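Local atomic coordinates of uncharacterized hypothetical protein (Parabacteroides merdae, PDB entry 4EI0), a protein that is of unknown function, belongs to the DUF4466 family and is built largely from antiparallel beta-sheets. Residues B[40-45]-B[129-134]; B[49-54]-B[103-108]; B[208-213]-B[270-275]. All coordinates share one frame; numbering follows the deposited sequence.

Interactions 1 and 2 lie side by side, their centres about 7 Å apart, and join the same two sheets; interaction 2 is nested along the chain within the loop closed by interaction 1. Interaction 1 is buried and almost all apolar, with no polar bond between its two segments and side chains of one sheet pressed against those of the other. Interaction 2, at the end of that pair of sheets, is only partly buried and adds a backbone bond, a water and the second subunit. Interaction 3 sits about 57 Å from interaction 1, centre to centre, on the opposite side of the chain's centre; it is buried, and pairs neighbouring strands within one sheet through backbone bonds.

Interaction 1 of 3, residues B[40-45]-B[129-134]; sequences YAMAIP and FSVKAS
Y40 pushes its ring across the gap between two strands and lays it against F129, whose CB sits over one face, 3.7 Å from the centroid of the Y40 ring. CG of Y40 is anti to the backbone N (chi1 -177°), carrying CG out from the strand toward 129-133. On the opposite face of the ring lies CG of M42 in the same strand, so the tyrosine is a flat wedge held between two aliphatic groups. The two rings meet obliquely, their planes inclined at 37°, and the side chains slide past each other in opposite directions. Beyond the wedge, Y40 OH rides over the S130 backbone, 3.1 Å from S130 C, and is hydrogen-bonded to N18. Replacing this tyrosine with an alanine would probably open a gap over F129 CB and leave N18 without its phenol partner. Next along, the selenium of selenomethionine M42 fits against V131, with SE 3.5 Å from V131 CG2. The last bump is I44, whose extended chain brings CD1 to 3.4 Å from A133 CB, tighter than usual carbon contact. Strands 40-43 and 129-133 run 8.7 Å apart at 25°, belonging to facing sheets of a beta sandwich; strands 17-22 and 107-115 flank the first, and strand 51-58 borders the second.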
ATOM      1  N   TYR B  40      13.209   4.748  -1.279  1.00 43.34           N
ATOM      2  CA  TYR B  40      13.765   4.289  -0.000  1.00 37.72           C
ATOM      3  C   TYR B  40      12.626   3.596   0.767  1.00 39.61           C
ATOM      4  O   TYR B  40      11.681   4.261   1.175  1.00 42.07           O
ATOM      5  CB  TYR B  40      14.273   5.432   0.826  1.00 44.64           C
ATOM      6  CG  TYR B  40      14.942   5.073   2.153  1.00 47.56           C
ATOM      7  CD1 TYR B  40      15.812   4.000   2.262  1.00 45.86           C
ATOM      8  CD2 TYR B  40      14.721   5.845   3.295  1.00 49.27           C
ATOM      9  CE1 TYR B  40      16.420   3.677   3.473  1.00 43.57           C
ATOM     10  CE2 TYR B  40      15.350   5.545   4.511  1.00 50.88           C
ATOM     11  CZ  TYR B  40      16.206   4.464   4.592  1.00 46.75           C
ATOM     12  OH  TYR B  40      16.833   4.167   5.800  1.00 43.55           O
ATOM     13  N   ALA B  41      12.756   2.274   0.942  1.00 39.13           N
ATOM     14  CA  ALA B  41      11.778   1.418   1.626  1.00 41.16           C
ATOM     15  C   ALA B  41      12.210   1.150   3.044  1.00 42.44           C
ATOM     16  O   ALA B  41      13.371   0.798   3.282  1.00 49.03           O
ATOM     17  CB  ALA B  41      11.638   0.093   0.888  1.00 39.58           C
HETATM   18  N   MSE B  42      11.256   1.239   3.967  1.00 42.56           N
HETATM   19  CA  MSE B  42      11.485   0.993   5.399  1.00 45.72           C
HETATM   20  C   MSE B  42      10.384   0.104   5.943  1.00 45.35           C
HETATM   21  O   MSE B  42       9.266   0.153   5.465  1.00 40.67           O
HETATM   22  CB  MSE B  42      11.460   2.327   6.162  1.00 43.88           C
HETATM   23  CG  MSE B  42      12.429   3.359   5.631  1.00 45.87           C
HETATM   24 SE   MSE B  42      11.864   5.162   6.011  0.75 46.65          SE
HETATM   25  CE  MSE B  42      10.609   5.175   4.424  1.00 42.61           C
ATOM     26  N   ALA B  43      10.685  -0.728   6.929  1.00 48.35           N
ATOM     27  CA  ALA B  43       9.654  -1.633   7.512  1.00 47.29           C
ATOM     28  C   ALA B  43      10.065  -2.057   8.914  1.00 49.40           C
ATOM     29  O   ALA B  43      11.242  -2.275   9.168  1.00 48.54           O
ATOM     30  CB  ALA B  43       9.406  -2.881   6.645  1.00 43.46           C
ATOM     31  N   ILE B  44       9.084  -2.107   9.812  1.00 47.75           N
ATOM     32  CA  ILE B  44       9.246  -2.537  11.161  1.00 48.87           C
ATOM     33  C   ILE B  44       8.050  -3.418  11.445  1.00 58.34           C
ATOM     34  O   ILE B  44       6.963  -3.124  10.987  1.00 48.94           O
ATOM     35  CB  ILE B  44       9.345  -1.357  12.148  1.00 51.41           C
ATOM     36  CG1 ILE B  44       9.703  -1.873  13.562  1.00 50.49           C
ATOM     37  CG2 ILE B  44       8.060  -0.541  12.193  1.00 41.87           C
ATOM     38  CD1 ILE B  44      10.000  -0.780  14.572  1.00 50.18           C
ATOM     39  N   PRO B  45       8.249  -4.542  12.146  1.00 55.36           N
ATOM     40  CA  PRO B  45       7.066  -5.311  12.506  1.00 55.49           C
ATOM     41  C   PRO B  45       6.109  -4.432  13.315  1.00 40.40           C
ATOM     42  O   PRO B  45       6.519  -3.714  14.234  1.00 49.11           O
ATOM     43  CB  PRO B  45       7.640  -6.470  13.336  1.00 59.88           C
ATOM     44  CG  PRO B  45       9.065  -6.568  12.897  1.00 59.69           C
ATOM     45  CD  PRO B  45       9.481  -5.151  12.669  1.00 52.47           C
ATOM     46  N   PHE B 129      21.398   6.681   3.322  1.00 41.00           N
ATOM     47  CA  PHE B 129      19.977   6.775   3.751  1.00 48.09           C
ATOM     48  C   PHE B 129      19.852   6.140   5.128  1.00 50.62           C
ATOM     49  O   PHE B 129      20.543   5.148   5.420  1.00 48.93           O
ATOM     50  CB  PHE B 129      19.044   5.999   2.827  1.00 42.37           C
ATOM     51  CG  PHE B 129      18.974   6.521   1.409  1.00 42.73           C
ATOM     52  CD1 PHE B 129      19.968   6.247   0.501  1.00 47.92           C
ATOM     53  CD2 PHE B 129      17.930   7.351   1.014  1.00 45.74           C
ATOM     54  CE1 PHE B 129      19.907   6.734  -0.784  1.00 45.56           C
ATOM     55  CE2 PHE B 129      17.875   7.843  -0.272  1.00 44.78           C
ATOM     56  CZ  PHE B 129      18.862   7.530  -1.174  1.00 48.57           C
ATOM     57  N   SER B 130      18.995   6.697   5.975  1.00 47.12           N
ATOM     58  CA  SER B 130      18.783   6.112   7.315  1.00 46.34           C
ATOM     59  C   SER B 130      17.393   6.403   7.813  1.00 43.72           C
ATOM     60  O   SER B 130      16.683   7.288   7.284  1.00 44.30           O
ATOM     61  CB  SER B 130      19.810   6.636   8.301  1.00 48.56           C
ATOM     62  OG  SER B 130      19.768   8.045   8.374  1.00 49.85           O
ATOM     63  N   VAL B 131      16.974   5.609   8.793  1.00 42.47           N
ATOM     64  CA  VAL B 131      15.610   5.578   9.300  1.00 43.41           C
ATOM     65  C   VAL B 131      15.634   5.368  10.829  1.00 48.00           C
ATOM     66  O   VAL B 131      16.499   4.668  11.334  1.00 42.63           O
ATOM     67  CB  VAL B 131      14.747   4.471   8.604  1.00 45.22           C
ATOM     68  CG1 VAL B 131      15.406   3.091   8.712  1.00 49.58           C
ATOM     69  CG2 VAL B 131      13.316   4.450   9.142  1.00 51.11           C
ATOM     70  N   LYS B 132      14.686   5.976  11.528  1.00 39.86           N
ATOM     71  CA  LYS B 132      14.433   5.738  12.951  1.00 50.59           C
ATOM     72  C   LYS B 132      12.986   5.256  13.150  1.00 51.40           C
ATOM     73  O   LYS B 132      12.088   5.776  12.511  1.00 45.67           O
ATOM     74  CB  LYS B 132      14.610   7.044  13.749  1.00 45.83           C
ATOM     75  CG  LYS B 132      16.035   7.627  13.756  1.00 57.19           C
ATOM     76  CD  LYS B 132      16.079   8.914  14.610  1.00 67.03           C
ATOM     77  CE  LYS B 132      17.174   9.910  14.258  1.00 78.11           C
ATOM     78  NZ  LYS B 132      18.396   9.883  15.110  1.00 65.33           N
ATOM     79  N   ALA B 133      12.774   4.310  14.068  1.00 44.75           N
ATOM     80  CA  ALA B 133      11.438   3.885  14.514  1.00 49.15           C
ATOM     81  C   ALA B 133      11.167   4.185  16.001  1.00 57.63           C
ATOM     82  O   ALA B 133      12.077   4.465  16.782  1.00 49.85           O
ATOM     83  CB  ALA B 133      11.275   2.388  14.283  1.00 48.56           C
ATOM     84  N   SER B 134       9.914   4.027  16.413  1.00 51.60           N
ATOM     85  CA  SER B 134       9.481   4.472  17.746  1.00 58.72           C
ATOM     86  C   SER B 134       9.945   3.566  18.904  1.00 50.53           C
ATOM     87  O   SER B 134       9.708   3.901  20.045  1.00 60.60           O
ATOM     88  CB  SER B 134       7.971   4.627  17.787  1.00 51.28           C
ATOM     89  OG  SER B 134       7.344   3.366  17.590  1.00 57.75           O
TER

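Interaction 2 of 3, residues B[49-54]-B[103-108]; sequences GKLSSA and VDTCAA
L51 addresses T105 with both of its backbone polar groups, one directly and the other through a water. The direct link is the hydrogen bond from L51 N to T105 O, 2.9 Å long and almost straight, with the donor nearly along the C=O axis. T105 N, for its part, donates to the water at 3.0 Å, and this water lies within bonding range of the carbonyl oxygens of L51 and V103, although more acceptors surround it than it has protons. The L51 side chain then turns inward: with CG anti to the carbonyl carbon (chi1 -62°), CG lies 3.6 Å from T105 O, and the CD1 branch reaches A108, 3.9 Å from its CB and 3.7 Å from its backbone N. K50, bent at chi2, brings CD to 3.8 Å from T105 C, and a second bend at chi4 takes the ammonium to N46 O, with a weak further bond to G49 O. K50 CD also brushes D104 CB, but the charges do not meet, K50 NZ lying 5.8 Å from D104 OD2. Residues 103-107 also pack against P83, V84 and neighbours of the second subunit. S52 and S53 both face K132, a classic beta bulge in strand 51-58, while residues 103-108 carry the chain from strand 96-100 into the facing sheet, a crossover at the end of a beta sandwich.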
ATOM      1  N   GLY B  49       6.624  -1.316  16.810  1.00 63.41           N
ATOM      2  CA  GLY B  49       6.494   0.119  16.851  1.00 64.72           C
ATOM      3  C   GLY B  49       6.134   0.637  15.471  1.00 63.14           C
ATOM      4  O   GLY B  49       5.536  -0.071  14.673  1.00 52.02           O
ATOM      5  N   LYS B  50       6.479   1.889  15.224  1.00 48.61           N
ATOM      6  CA  LYS B  50       6.113   2.588  13.988  1.00 50.69           C
ATOM      7  C   LYS B  50       7.281   3.434  13.479  1.00 51.99           C
ATOM      8  O   LYS B  50       8.194   3.795  14.226  1.00 48.88           O
ATOM      9  CB  LYS B  50       4.888   3.465  14.200  1.00 47.82           C
ATOM     10  CG  LYS B  50       3.651   2.831  14.850  1.00 48.55           C
ATOM     11  CD  LYS B  50       2.964   1.860  13.945  1.00 43.94           C
ATOM     12  CE  LYS B  50       1.767   1.217  14.604  1.00 46.66           C
ATOM     13  NZ  LYS B  50       2.252   0.143  15.499  1.00 40.69           N
ATOM     14  N   LEU B  51       7.242   3.775  12.203  1.00 43.67           N
ATOM     15  CA  LEU B  51       8.291   4.585  11.601  1.00 44.68           C
ATOM     16  C   LEU B  51       8.225   6.020  12.172  1.00 38.28           C
ATOM     17  O   LEU B  51       7.154   6.596  12.216  1.00 44.14           O
ATOM     18  CB  LEU B  51       8.140   4.572  10.066  1.00 43.44           C
ATOM     19  CG  LEU B  51       8.265   3.215   9.385  1.00 41.92           C
ATOM     20  CD1 LEU B  51       8.292   3.459   7.871  1.00 41.46           C
ATOM     21  CD2 LEU B  51       9.534   2.442   9.810  1.00 39.61           C
ATOM     22  N   SER B  52       9.399   6.615  12.537  1.00 37.80           N
ATOM     23  CA  SER B  52       9.480   8.000  13.071  1.00 43.39           C
ATOM     24  C   SER B  52      10.020   9.055  12.113  1.00 49.74           C
ATOM     25  O   SER B  52       9.460  10.170  12.011  1.00 45.14           O
ATOM     26  CB  SER B  52      10.339   8.016  14.343  1.00 45.94           C
ATOM     27  OG  SER B  52       9.834   7.013  15.244  1.00 52.19           O
ATOM     28  N   SER B  53      11.110   8.724  11.432  1.00 49.12           N
ATOM     29  CA  SER B  53      11.802   9.689  10.549  1.00 47.44           C
ATOM     30  C   SER B  53      12.741   8.995   9.590  1.00 42.19           C
ATOM     31  O   SER B  53      13.151   7.853   9.811  1.00 43.08           O
ATOM     32  CB  SER B  53      12.553  10.758  11.350  1.00 51.62           C
ATOM     33  OG  SER B  53      13.628  10.199  12.093  1.00 46.59           O
ATOM     34  N   ALA B  54      13.083   9.712   8.521  1.00 43.90           N
ATOM     35  CA  ALA B  54      14.015   9.219   7.493  1.00 45.45           C
ATOM     36  C   ALA B  54      15.002  10.346   7.156  1.00 41.70           C
ATOM     37  O   ALA B  54      14.667  11.511   7.268  1.00 43.45           O
ATOM     38  CB  ALA B  54      13.241   8.786   6.270  1.00 34.97           C
ATOM     39  N   VAL B 103       2.160  10.202  10.531  1.00 37.43           N
ATOM     40  CA  VAL B 103       1.073   9.198  10.478  1.00 39.94           C
ATOM     41  C   VAL B 103       1.652   7.897  10.973  1.00 39.07           C
ATOM     42  O   VAL B 103       2.822   7.538  10.635  1.00 42.67           O
ATOM     43  CB  VAL B 103       0.474   9.071   9.054  1.00 42.74           C
ATOM     44  CG1 VAL B 103      -0.503   7.874   8.918  1.00 39.45           C
ATOM     45  CG2 VAL B 103      -0.246  10.376   8.629  1.00 43.63           C
ATOM     46  N   ASP B 104       0.872   7.144  11.750  1.00 43.46           N
ATOM     47  CA  ASP B 104       1.370   5.859  12.235  1.00 39.63           C
ATOM     48  C   ASP B 104       1.399   4.877  11.047  1.00 34.27           C
ATOM     49  O   ASP B 104       0.340   4.570  10.428  1.00 39.97           O
ATOM     50  CB  ASP B 104       0.463   5.214  13.290  1.00 42.56           C
ATOM     51  CG  ASP B 104       0.563   5.880  14.646  1.00 51.23           C
ATOM     52  OD1 ASP B 104       1.383   6.814  14.811  1.00 50.06           O
ATOM     53  OD2 ASP B 104      -0.197   5.440  15.552  1.00 55.27           O
ATOM     54  N   THR B 105       2.589   4.342  10.796  1.00 38.09           N
ATOM     55  CA  THR B 105       2.698   3.218   9.910  1.00 40.24           C
ATOM     56  C   THR B 105       3.890   2.377  10.244  1.00 38.58           C
ATOM     57  O   THR B 105       4.904   2.875  10.731  1.00 42.76           O
ATOM     58  CB  THR B 105       2.766   3.670   8.443  1.00 48.67           C
ATOM     59  OG1 THR B 105       2.728   2.504   7.616  1.00 52.03           O
ATOM     60  CG2 THR B 105       3.985   4.506   8.211  1.00 40.43           C
ATOM     61  N   CYS B 106       3.794   1.091   9.918  1.00 41.22           N
ATOM     62  CA  CYS B 106       4.949   0.204  10.070  1.00 48.65           C
ATOM     63  C   CYS B 106       5.782   0.012   8.810  1.00 54.40           C
ATOM     64  O   CYS B 106       6.781  -0.684   8.846  1.00 46.09           O
ATOM     65  CB  CYS B 106       4.480  -1.141  10.582  1.00 40.07           C
ATOM     66  SG  CYS B 106       3.378  -2.022   9.497  1.00 49.97           S
ATOM     67  N   ALA B 107       5.383   0.604   7.689  1.00 43.70           N
ATOM     68  CA  ALA B 107       6.068   0.332   6.418  1.00 40.90           C
ATOM     69  C   ALA B 107       5.788   1.463   5.459  1.00 41.14           C
ATOM     70  O   ALA B 107       4.650   1.941   5.365  1.00 42.42           O
ATOM     71  CB  ALA B 107       5.698  -1.043   5.804  1.00 40.60           C
ATOM     72  N   ALA B 108       6.835   1.938   4.786  1.00 37.44           N
ATOM     73  CA  ALA B 108       6.624   3.024   3.807  1.00 40.37           C
ATOM     74  C   ALA B 108       7.751   2.999   2.784  1.00 39.08           C
ATOM     75  O   ALA B 108       8.825   2.476   3.032  1.00 38.51           O
ATOM     76  CB  ALA B 108       6.596   4.365   4.481  1.00 37.72           C
TER
HETATM   77  O   HOH W   1       4.705   6.138  11.854  1.00 42.95           O

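Interaction 3 of 3, residues B[208-213]-B[270-275]; sequences AFYTSS and YILGLK
L274 plants its CD1 methyl squarely on the ring of F209, 3.5 Å from the centroid and only 3° off the ring normal, a CH-pi contact. Being centred over the ring, the methyl is nearly equidistant from all six ring carbons; the side chains themselves cross at about a right angle. The F209 ring also packs on M234, V293 and I295. F209 and I271 share that face of the sheet, their CB atoms 4.4 Å apart. Between them the backbone closes an antiparallel hydrogen-bonded pair, F209 N to I271 O at 2.9 Å and I271 N to F209 O at 3.0 Å. This pairing holds the weakly bonded strand at about 270-274 to the margin, within this chain, of a five-stranded antiparallel sheet whose F209 face packs on strands 233-238 and 289-299, consistent with a sandwich arrangement. On the other face, Y210 and Y270 cross obliquely: CB of Y270 comes to the edge of the Y210 ring, 4.1 Å from CD1 of Y210, while the Y270 ring leads away and stacks on Y218. L272 meets Y210 through its CD2 branch, which lies 3.9 Å from Y210 OH and also touches A208 CB. That hydroxyl is itself hydrogen-bonded to the backbone oxygen of Y218. G273, with positive phi, separates L272 on the Y210 side from L274 against F209.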
ATOM      1  N   ALA B 208      18.607  25.587 -42.761  1.00 50.86           N
ATOM      2  CA  ALA B 208      20.045  25.512 -42.971  1.00 46.30           C
ATOM      3  C   ALA B 208      20.814  26.025 -41.775  1.00 52.56           C
ATOM      4  O   ALA B 208      20.304  26.875 -41.023  1.00 52.17           O
ATOM      5  CB  ALA B 208      20.444  26.277 -44.226  1.00 41.35           C
ATOM      6  N   PHE B 209      22.014  25.484 -41.568  1.00 49.82           N
ATOM      7  CA  PHE B 209      22.970  26.001 -40.580  1.00 48.64           C
ATOM      8  C   PHE B 209      24.192  26.437 -41.365  1.00 48.21           C
ATOM      9  O   PHE B 209      24.741  25.687 -42.187  1.00 50.56           O
ATOM     10  CB  PHE B 209      23.448  24.965 -39.581  1.00 52.90           C
ATOM     11  CG  PHE B 209      22.466  24.596 -38.495  1.00 48.93           C
ATOM     12  CD1 PHE B 209      21.336  25.348 -38.205  1.00 44.72           C
ATOM     13  CD2 PHE B 209      22.740  23.488 -37.691  1.00 48.32           C
ATOM     14  CE1 PHE B 209      20.486  24.986 -37.154  1.00 46.22           C
ATOM     15  CE2 PHE B 209      21.889  23.104 -36.670  1.00 48.45           C
ATOM     16  CZ  PHE B 209      20.764  23.877 -36.377  1.00 45.68           C
ATOM     17  N   TYR B 210      24.621  27.670 -41.132  1.00 48.93           N
ATOM     18  CA  TYR B 210      25.781  28.230 -41.798  1.00 42.37           C
ATOM     19  C   TYR B 210      26.787  28.704 -40.776  1.00 45.17           C
ATOM     20  O   TYR B 210      26.461  28.932 -39.633  1.00 51.68           O
ATOM     21  CB  TYR B 210      25.383  29.415 -42.640  1.00 45.98           C
ATOM     22  CG  TYR B 210      24.343  29.115 -43.647  1.00 49.39           C
ATOM     23  CD1 TYR B 210      24.609  28.230 -44.684  1.00 52.77           C
ATOM     24  CD2 TYR B 210      23.095  29.729 -43.610  1.00 48.95           C
ATOM     25  CE1 TYR B 210      23.675  27.979 -45.658  1.00 56.72           C
ATOM     26  CE2 TYR B 210      22.143  29.484 -44.605  1.00 53.15           C
ATOM     27  CZ  TYR B 210      22.450  28.610 -45.629  1.00 58.40           C
ATOM     28  OH  TYR B 210      21.528  28.319 -46.633  1.00 56.53           O
ATOM     29  N   THR B 211      28.009  28.891 -41.227  1.00 49.73           N
ATOM     30  CA  THR B 211      29.121  29.284 -40.388  1.00 51.61           C
ATOM     31  C   THR B 211      30.023  30.239 -41.206  1.00 54.67           C
ATOM     32  O   THR B 211      29.709  30.527 -42.352  1.00 53.86           O
ATOM     33  CB  THR B 211      29.881  28.034 -39.920  1.00 55.56           C
ATOM     34  OG1 THR B 211      30.593  28.358 -38.721  1.00 62.73           O
ATOM     35  CG2 THR B 211      30.852  27.537 -41.003  1.00 58.71           C
ATOM     36  N   SER B 212      31.123  30.741 -40.633  1.00 58.33           N
ATOM     37  CA  SER B 212      31.900  31.827 -41.267  1.00 64.44           C
ATOM     38  C   SER B 212      32.324  31.506 -42.696  1.00 64.28           C
ATOM     39  O   SER B 212      32.308  32.371 -43.552  1.00 66.19           O
ATOM     40  CB  SER B 212      33.152  32.177 -40.450  1.00 65.22           C
ATOM     41  OG  SER B 212      34.083  31.107 -40.507  1.00 78.20           O
ATOM     42  N   SER B 213      32.706  30.262 -42.954  1.00 66.19           N
ATOM     43  CA  SER B 213      33.217  29.914 -44.270  1.00 63.04           C
ATOM     44  C   SER B 213      32.180  29.212 -45.145  1.00 64.50           C
ATOM     45  O   SER B 213      32.513  28.708 -46.184  1.00 62.65           O
ATOM     46  CB  SER B 213      34.483  29.071 -44.116  1.00 54.87           C
ATOM     47  OG  SER B 213      34.235  27.953 -43.296  1.00 61.33           O
ATOM     48  N   TYR B 270      28.686  23.803 -43.759  1.00 49.80           N
ATOM     49  CA  TYR B 270      27.273  24.182 -43.885  1.00 48.54           C
ATOM     50  C   TYR B 270      26.447  22.918 -43.856  1.00 50.56           C
ATOM     51  O   TYR B 270      26.944  21.852 -44.203  1.00 60.79           O
ATOM     52  CB  TYR B 270      26.979  24.956 -45.180  1.00 51.28           C
ATOM     53  CG  TYR B 270      27.066  24.090 -46.441  1.00 55.44           C
ATOM     54  CD1 TYR B 270      28.295  23.764 -46.996  1.00 61.75           C
ATOM     55  CD2 TYR B 270      25.930  23.552 -47.024  1.00 65.97           C
ATOM     56  CE1 TYR B 270      28.386  22.946 -48.114  1.00 62.26           C
ATOM     57  CE2 TYR B 270      26.011  22.738 -48.142  1.00 62.78           C
ATOM     58  CZ  TYR B 270      27.247  22.439 -48.675  1.00 70.02           C
ATOM     59  OH  TYR B 270      27.369  21.643 -49.779  1.00 69.74           O
ATOM     60  N   ILE B 271      25.191  23.027 -43.426  1.00 46.01           N
ATOM     61  CA  ILE B 271      24.214  21.929 -43.469  1.00 45.08           C
ATOM     62  C   ILE B 271      22.903  22.452 -44.065  1.00 55.47           C
ATOM     63  O   ILE B 271      22.398  23.486 -43.650  1.00 55.37           O
ATOM     64  CB  ILE B 271      23.922  21.368 -42.083  1.00 46.31           C
ATOM     65  CG1 ILE B 271      25.179  20.665 -41.518  1.00 50.79           C
ATOM     66  CG2 ILE B 271      22.726  20.413 -42.151  1.00 51.98           C
ATOM     67  CD1 ILE B 271      24.968  20.218 -40.083  1.00 56.43           C
ATOM     68  N   LEU B 272      22.364  21.730 -45.031  1.00 48.73           N
ATOM     69  CA  LEU B 272      21.086  22.068 -45.680  1.00 56.16           C
ATOM     70  C   LEU B 272      20.046  20.998 -45.332  1.00 60.53           C
ATOM     71  O   LEU B 272      20.392  19.924 -44.855  1.00 55.05           O
ATOM     72  CB  LEU B 272      21.249  22.161 -47.214  1.00 55.94           C
ATOM     73  CG  LEU B 272      22.371  23.090 -47.753  1.00 52.99           C
ATOM     74  CD1 LEU B 272      22.524  23.084 -49.251  1.00 54.00           C
ATOM     75  CD2 LEU B 272      22.180  24.531 -47.293  1.00 50.38           C
ATOM     76  N   GLY B 273      18.772  21.294 -45.568  1.00 60.69           N
ATOM     77  CA  GLY B 273      17.711  20.322 -45.377  1.00 52.36           C
ATOM     78  C   GLY B 273      17.531  19.733 -44.000  1.00 65.80           C
ATOM     79  O   GLY B 273      17.225  18.554 -43.867  1.00 62.75           O
ATOM     80  N   LEU B 274      17.703  20.537 -42.960  1.00 50.96           N
ATOM     81  CA  LEU B 274      17.339  20.086 -41.656  1.00 49.80           C
ATOM     82  C   LEU B 274      15.825  19.882 -41.542  1.00 54.00           C
ATOM     83  O   LEU B 274      15.063  20.561 -42.195  1.00 56.30           O
ATOM     84  CB  LEU B 274      17.821  21.081 -40.616  1.00 51.32           C
ATOM     85  CG  LEU B 274      19.322  21.073 -40.430  1.00 48.97           C
ATOM     86  CD1 LEU B 274      19.710  22.375 -39.719  1.00 54.86           C
ATOM     87  CD2 LEU B 274      19.794  19.843 -39.690  1.00 47.26           C
ATOM     88  N   LYS B 275      15.405  18.962 -40.681  1.00 48.64           N
ATOM     89  CA  LYS B 275      14.008  18.716 -40.419  1.00 48.11           C
ATOM     90  C   LYS B 275      13.902  17.998 -39.127  1.00 50.09           C
ATOM     91  O   LYS B 275      14.908  17.698 -38.507  1.00 52.30           O
ATOM     92  CB  LYS B 275      13.406  17.875 -41.542  1.00 57.09           C
ATOM     93  CG  LYS B 275      14.156  16.583 -41.875  1.00 55.96           C
ATOM     94  CD  LYS B 275      13.496  15.807 -43.006  1.00 63.49           C
ATOM     95  CE  LYS B 275      14.537  15.183 -43.923  1.00 73.65           C
ATOM     96  NZ  LYS B 275      13.851  14.543 -45.054  1.00 78.87           N
TER